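Local coordinates for pyruvate kinase (Cryptosporidium parvum, PDB 4DRS) that transfers the phosphate of phosphoenolpyruvate to ADP, yielding pyruvate and ATP at the last step of glycolysis, and is an allosteric enzyme, at the interface of chains A and B and the interface of chains A and C. Residues are numbered along the deposited sequence; one frame, centred on the assembly and turned at random. Chains: chain A/B/C, Pyruvate kinase.

Contact 1: the interface of chains A and B. Residues chain A 399, 404-408, 411, 414-415; chain B 418-419, 422-423, 522.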
# COMPACT_ATOMS: atom_id res chain seq x y z
N HIS A 399 -12.31 -1.95 -6.93
CA HIS A 399 -12.48 -0.52 -7.16
C HIS A 399 -11.36 0.07 -8.00
O HIS A 399 -11.61 0.90 -8.88
CB HIS A 399 -12.61 0.23 -5.84
CG HIS A 399 -12.98 1.68 -5.98
ND1 HIS A 399 -14.22 2.09 -6.31
CD2 HIS A 399 -12.22 2.83 -5.83
CE1 HIS A 399 -14.25 3.43 -6.36
NE2 HIS A 399 -13.03 3.89 -6.07
N LYS A 404 -12.11 4.80 -14.49
CA LYS A 404 -12.95 5.96 -14.17
C LYS A 404 -12.92 6.96 -15.32
O LYS A 404 -11.93 7.03 -16.05
CB LYS A 404 -12.46 6.61 -12.87
CG LYS A 404 -12.22 5.65 -11.71
CD LYS A 404 -13.52 5.13 -11.10
CE LYS A 404 -13.30 3.89 -10.25
NZ LYS A 404 -12.31 4.10 -9.16
N PRO A 405 -14.01 7.73 -15.50
CA PRO A 405 -15.25 7.78 -14.71
C PRO A 405 -16.21 6.63 -15.00
O PRO A 405 -16.14 6.02 -16.06
CB PRO A 405 -15.89 9.11 -15.15
CG PRO A 405 -15.41 9.30 -16.55
CD PRO A 405 -14.03 8.71 -16.62
N VAL A 406 -17.09 6.35 -14.05
CA VAL A 406 -18.13 5.33 -14.21
C VAL A 406 -19.48 6.02 -14.40
O VAL A 406 -19.58 7.24 -14.29
CB VAL A 406 -18.19 4.37 -13.00
CG1 VAL A 406 -16.94 3.50 -12.93
CG2 VAL A 406 -18.39 5.13 -11.69
N ALA A 407 -20.52 5.23 -14.70
CA ALA A 407 -21.88 5.77 -14.77
C ALA A 407 -22.40 6.02 -13.35
O ALA A 407 -21.88 5.45 -12.38
CB ALA A 407 -22.79 4.81 -15.52
N VAL A 408 -23.42 6.87 -13.24
CA VAL A 408 -24.01 7.22 -11.95
C VAL A 408 -24.39 6.00 -11.11
O VAL A 408 -23.97 5.90 -9.95
CB VAL A 408 -25.21 8.20 -12.11
CG1 VAL A 408 -26.07 8.25 -10.85
CG2 VAL A 408 -24.71 9.60 -12.46
N ALA A 411 -21.39 4.39 -9.48
CA ALA A 411 -20.83 5.25 -8.44
C ALA A 411 -21.65 5.15 -7.15
O ALA A 411 -21.08 5.05 -6.07
CB ALA A 411 -20.75 6.68 -8.93
N CYS A 414 -20.80 1.79 -5.41
CA CYS A 414 -19.53 1.88 -4.68
C CYS A 414 -19.66 2.62 -3.36
O CYS A 414 -19.11 2.19 -2.35
CB CYS A 414 -18.47 2.60 -5.51
SG CYS A 414 -17.89 1.60 -6.87
N SER A 415 -20.35 3.75 -3.40
CA SER A 415 -20.52 4.57 -2.21
C SER A 415 -21.35 3.85 -1.15
O SER A 415 -21.10 4.02 0.04
CB SER A 415 -21.12 5.92 -2.58
OG SER A 415 -20.15 6.68 -3.29
N GLU B 418 -15.89 10.39 -2.57
CA GLU B 418 -15.58 9.24 -3.43
C GLU B 418 -16.42 9.24 -4.71
O GLU B 418 -15.91 8.93 -5.78
CB GLU B 418 -15.74 7.91 -2.68
CG GLU B 418 -15.18 6.71 -3.43
CD GLU B 418 -15.77 5.38 -2.97
OE1 GLU B 418 -17.01 5.22 -3.02
OE2 GLU B 418 -14.99 4.49 -2.59
N SER B 419 -17.70 9.57 -4.58
CA SER B 419 -18.62 9.62 -5.72
C SER B 419 -18.27 10.75 -6.67
O SER B 419 -18.37 10.59 -7.88
CB SER B 419 -20.06 9.76 -5.25
OG SER B 419 -20.63 8.49 -5.01
N ASP B 422 -15.43 9.35 -8.62
CA ASP B 422 -15.78 8.24 -9.49
C ASP B 422 -16.59 8.61 -10.75
O ASP B 422 -16.45 7.95 -11.78
CB ASP B 422 -16.51 7.15 -8.70
CG ASP B 422 -15.59 6.35 -7.80
OD1 ASP B 422 -14.34 6.43 -7.93
OD2 ASP B 422 -16.12 5.63 -6.94
N VAL B 423 -17.43 9.64 -10.67
CA VAL B 423 -18.13 10.15 -11.85
C VAL B 423 -17.46 11.39 -12.44
O VAL B 423 -17.91 11.92 -13.47
CB VAL B 423 -19.63 10.47 -11.59
CG1 VAL B 423 -20.40 9.21 -11.21
CG2 VAL B 423 -19.80 11.57 -10.54
N ILE B 522 -26.50 11.92 -6.95
CA ILE B 522 -25.72 12.50 -8.04
C ILE B 522 -26.67 13.07 -9.09
O ILE B 522 -27.53 12.36 -9.61
CB ILE B 522 -24.76 11.46 -8.68
CG1 ILE B 522 -23.91 10.78 -7.60
CG2 ILE B 522 -23.88 12.13 -9.73
CD1 ILE B 522 -22.98 9.70 -8.10
O HOH W 1 -18.40 6.14 -5.56
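Helix 408-422 of chain A, the loop leading into it and the end of helix 391-401 receive the C-terminal part of helix 408-422 of chain B, the residue just after it and strand 519-524. B:Asp422 is the plug, with far more surface hidden than any other residue here. Its carboxylate meets A:His399 tip to tip, the two planes turned 49° apart, with OD2 at the ring edge. The imidazole has CG anti to its backbone N (chi1 -172°); A:Lys404 NZ lies over the rim of one face and B:Glu418 OE2 over the rim of the opposite face. A:Lys404, bent at chi2 and chi4, runs alongside B:Asp422 and leaves its ammonium NZ 3.3 Å from carboxylate OD1, a long salt bridge. The two carboxylates could favour a protonated imidazole and the ammonium would oppose it; the charge is not seen. The backbone O of B:Asp422 accepts the N-H of A:Val406 at 2.8 Å, nearly along the C=O axis, just past the cis peptide before A:Pro405.

One water joins polar groups of both helices. It lies 2.7 Å from B:Asp422 OD2, 3.0 Å from B:Glu418 OE1 and 2.9 Å from the carbonyl O of A:Ala411. Both serine hydroxyls also reach it, B:Ser419 from farther away, and they share a short hydrogen bond of undecided direction, A:Ser415 OG to B:Ser419 OG at 2.5 Å. Beyond them the contact turns apolar: A:Ala411 CB presses on B:Val423 CG1 at 3.4 Å and on B:Ile522 CD1, while A:Val408 and B:Ile522 run antiparallel alongside one another, CG2 against CG2. The site belongs to the C-terminal alpha/beta domain, where helix 408-422 pairs with its own copy across the two-fold axis.

Contact 2: the interface of chains A and C. Residues chain A 330, 332, 343-344, 346-347; chain C 330, 341, 343-344, 346-347.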
# COMPACT_ATOMS: atom_id res chain seq x y z
N MET A 330 -18.16 -30.79 -8.71
CA MET A 330 -17.21 -30.71 -7.61
C MET A 330 -17.32 -31.84 -6.57
O MET A 330 -16.33 -32.19 -5.94
CB MET A 330 -17.29 -29.35 -6.92
CG MET A 330 -16.77 -28.20 -7.76
SD MET A 330 -17.90 -27.68 -9.06
CE MET A 330 -18.99 -26.61 -8.11
N GLU A 332 -18.18 -35.32 -6.85
CA GLU A 332 -18.33 -36.63 -7.49
C GLU A 332 -18.62 -37.76 -6.50
O GLU A 332 -19.55 -38.54 -6.70
CB GLU A 332 -17.07 -36.99 -8.29
CG GLU A 332 -16.94 -36.28 -9.63
CD GLU A 332 -15.60 -36.54 -10.30
OE1 GLU A 332 -14.56 -36.34 -9.65
OE2 GLU A 332 -15.60 -36.94 -11.48
N ALA A 343 -10.61 -33.07 -0.97
CA ALA A 343 -10.30 -32.47 -2.27
C ALA A 343 -11.50 -31.78 -2.91
O ALA A 343 -11.36 -30.74 -3.56
CB ALA A 343 -9.73 -33.53 -3.21
N GLU A 344 -12.68 -32.35 -2.70
CA GLU A 344 -13.92 -31.84 -3.27
C GLU A 344 -14.42 -30.60 -2.53
O GLU A 344 -14.94 -29.66 -3.14
CB GLU A 344 -14.98 -32.93 -3.26
CG GLU A 344 -14.56 -34.20 -3.97
CD GLU A 344 -15.54 -35.34 -3.75
OE1 GLU A 344 -15.59 -35.88 -2.63
OE2 GLU A 344 -16.25 -35.68 -4.72
N THR A 346 -12.43 -28.54 -0.67
CA THR A 346 -11.46 -27.48 -0.92
C THR A 346 -11.63 -26.86 -2.31
O THR A 346 -11.36 -25.67 -2.49
CB THR A 346 -10.00 -27.95 -0.72
OG1 THR A 346 -9.70 -28.98 -1.67
CG2 THR A 346 -9.77 -28.48 0.70
N ASP A 347 -12.10 -27.66 -3.27
CA ASP A 347 -12.39 -27.17 -4.62
C ASP A 347 -13.47 -26.10 -4.63
O ASP A 347 -13.34 -25.07 -5.30
CB ASP A 347 -12.77 -28.32 -5.55
CG ASP A 347 -12.72 -27.92 -7.02
OD1 ASP A 347 -11.72 -27.31 -7.45
OD2 ASP A 347 -13.68 -28.23 -7.76
N MET C 330 -4.22 -36.45 -1.58
CA MET C 330 -4.81 -35.55 -2.57
C MET C 330 -5.29 -36.24 -3.85
O MET C 330 -6.25 -35.78 -4.46
CB MET C 330 -3.83 -34.42 -2.91
CG MET C 330 -3.66 -33.38 -1.82
SD MET C 330 -2.64 -33.93 -0.44
CE MET C 330 -1.02 -33.50 -1.07
N THR C 341 -9.01 -36.53 -11.10
CA THR C 341 -10.03 -35.58 -11.51
C THR C 341 -9.67 -34.17 -11.05
O THR C 341 -8.76 -33.99 -10.24
CB THR C 341 -11.43 -35.96 -10.99
OG1 THR C 341 -11.37 -36.20 -9.57
CG2 THR C 341 -11.95 -37.21 -11.71
N ALA C 343 -10.84 -31.76 -9.04
CA ALA C 343 -10.80 -31.44 -7.60
C ALA C 343 -9.47 -31.81 -6.95
O ALA C 343 -8.95 -31.07 -6.11
CB ALA C 343 -11.95 -32.12 -6.87
N GLU C 344 -8.91 -32.95 -7.34
CA GLU C 344 -7.67 -33.45 -6.76
C GLU C 344 -6.46 -32.63 -7.18
O GLU C 344 -5.54 -32.41 -6.39
CB GLU C 344 -7.49 -34.92 -7.13
CG GLU C 344 -8.63 -35.80 -6.67
CD GLU C 344 -8.55 -37.20 -7.23
OE1 GLU C 344 -8.77 -37.38 -8.44
OE2 GLU C 344 -8.26 -38.13 -6.43
N THR C 346 -6.68 -29.37 -8.34
CA THR C 346 -6.88 -28.02 -7.79
C THR C 346 -6.46 -27.98 -6.32
O THR C 346 -5.90 -26.98 -5.86
CB THR C 346 -8.33 -27.51 -7.95
OG1 THR C 346 -9.23 -28.40 -7.28
CG2 THR C 346 -8.72 -27.41 -9.42
N ASP C 347 -6.71 -29.07 -5.60
CA ASP C 347 -6.31 -29.22 -4.20
C ASP C 347 -4.80 -29.04 -4.01
O ASP C 347 -4.36 -28.29 -3.14
CB ASP C 347 -6.75 -30.57 -3.65
CG ASP C 347 -6.70 -30.64 -2.12
OD1 ASP C 347 -7.14 -29.68 -1.45
OD2 ASP C 347 -6.22 -31.67 -1.59
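Two copies of helix 342-354, one from each barrel domain, cross about the two-fold axis in the interface between catalytic domains that is characteristic of the pyruvate kinase family.

The hydrogen bonds across the axis form a reciprocal threonine-aspartate pair. A:Thr346 OG1 donates to carboxylate OD1 of C:Asp347 at 2.7 Å, and C:Thr346 OG1 does the same to A:Asp347 OD1. The side chains cross obliquely, so each hydroxyl comes down on its carboxylate oxygen from above the plane, some 50° out of it. Both threonines hold OG1 in the crowded position between backbone N and carbonyl carbon (chi1 about 60°), which also brings the hydroxyl over the carbonyl of its own helix: A:Thr346 OG1 lies 3.1 Å from A:Ala343 O, and C:Thr346 OG1 2.9 Å from C:Ala343 O. The hydroxyl proton is probably shared between, or alternates between, these acceptors. The aspartates reach across with CG anti to the backbone N (chi1 -165°).

Small groups meet at the axis. Two acceptors come near each other there, A:Ala343 O and C:Ala343 O being 3.5 Å apart. Each CB leans toward the opposite backbone; C:Ala343 CB is 3.6 Å from A:Ala343 O. The aspartate CG atoms lie against the opposing alanine CA, which probably lets the helices come close.

Charged and capping groups occupy the flank. A:Glu332, at the start of 3-10 helix 332-335, stretches out to meet C:Thr341 tip to tip. C:Thr341 is steadied by the glutamate half of a capping box: its backbone N donates to C:Glu344 OE1 at 2.8 Å, on the anti lone pair. Its hydroxyl is divided between that same oxygen, met from above the carboxylate plane, and, weakly, A:Glu332 OE1. The two glutamates thus approach one threonine while A:Glu332 OE1 and C:Glu344 OE1 stay 6.0 Å apart, which would limit their repulsion.

Contact 1 and contact 2 lie about 39 Å apart, measured between the centres of their C-alpha atoms, and have no residue or secondary-structure element in common. Chain A takes part in both, joining chain B through its C-terminal domain and chain C through its catalytic barrel. Each contact belongs to a two-fold interface that pairs a helix with its own copy, 408-422 in contact 1 and 342-354 in contact 2. Together such interfaces tie four subunits into the tetramer, and movements of one domain against the other could pass between them, a plausible route for allosteric communication that this structure alone does not show.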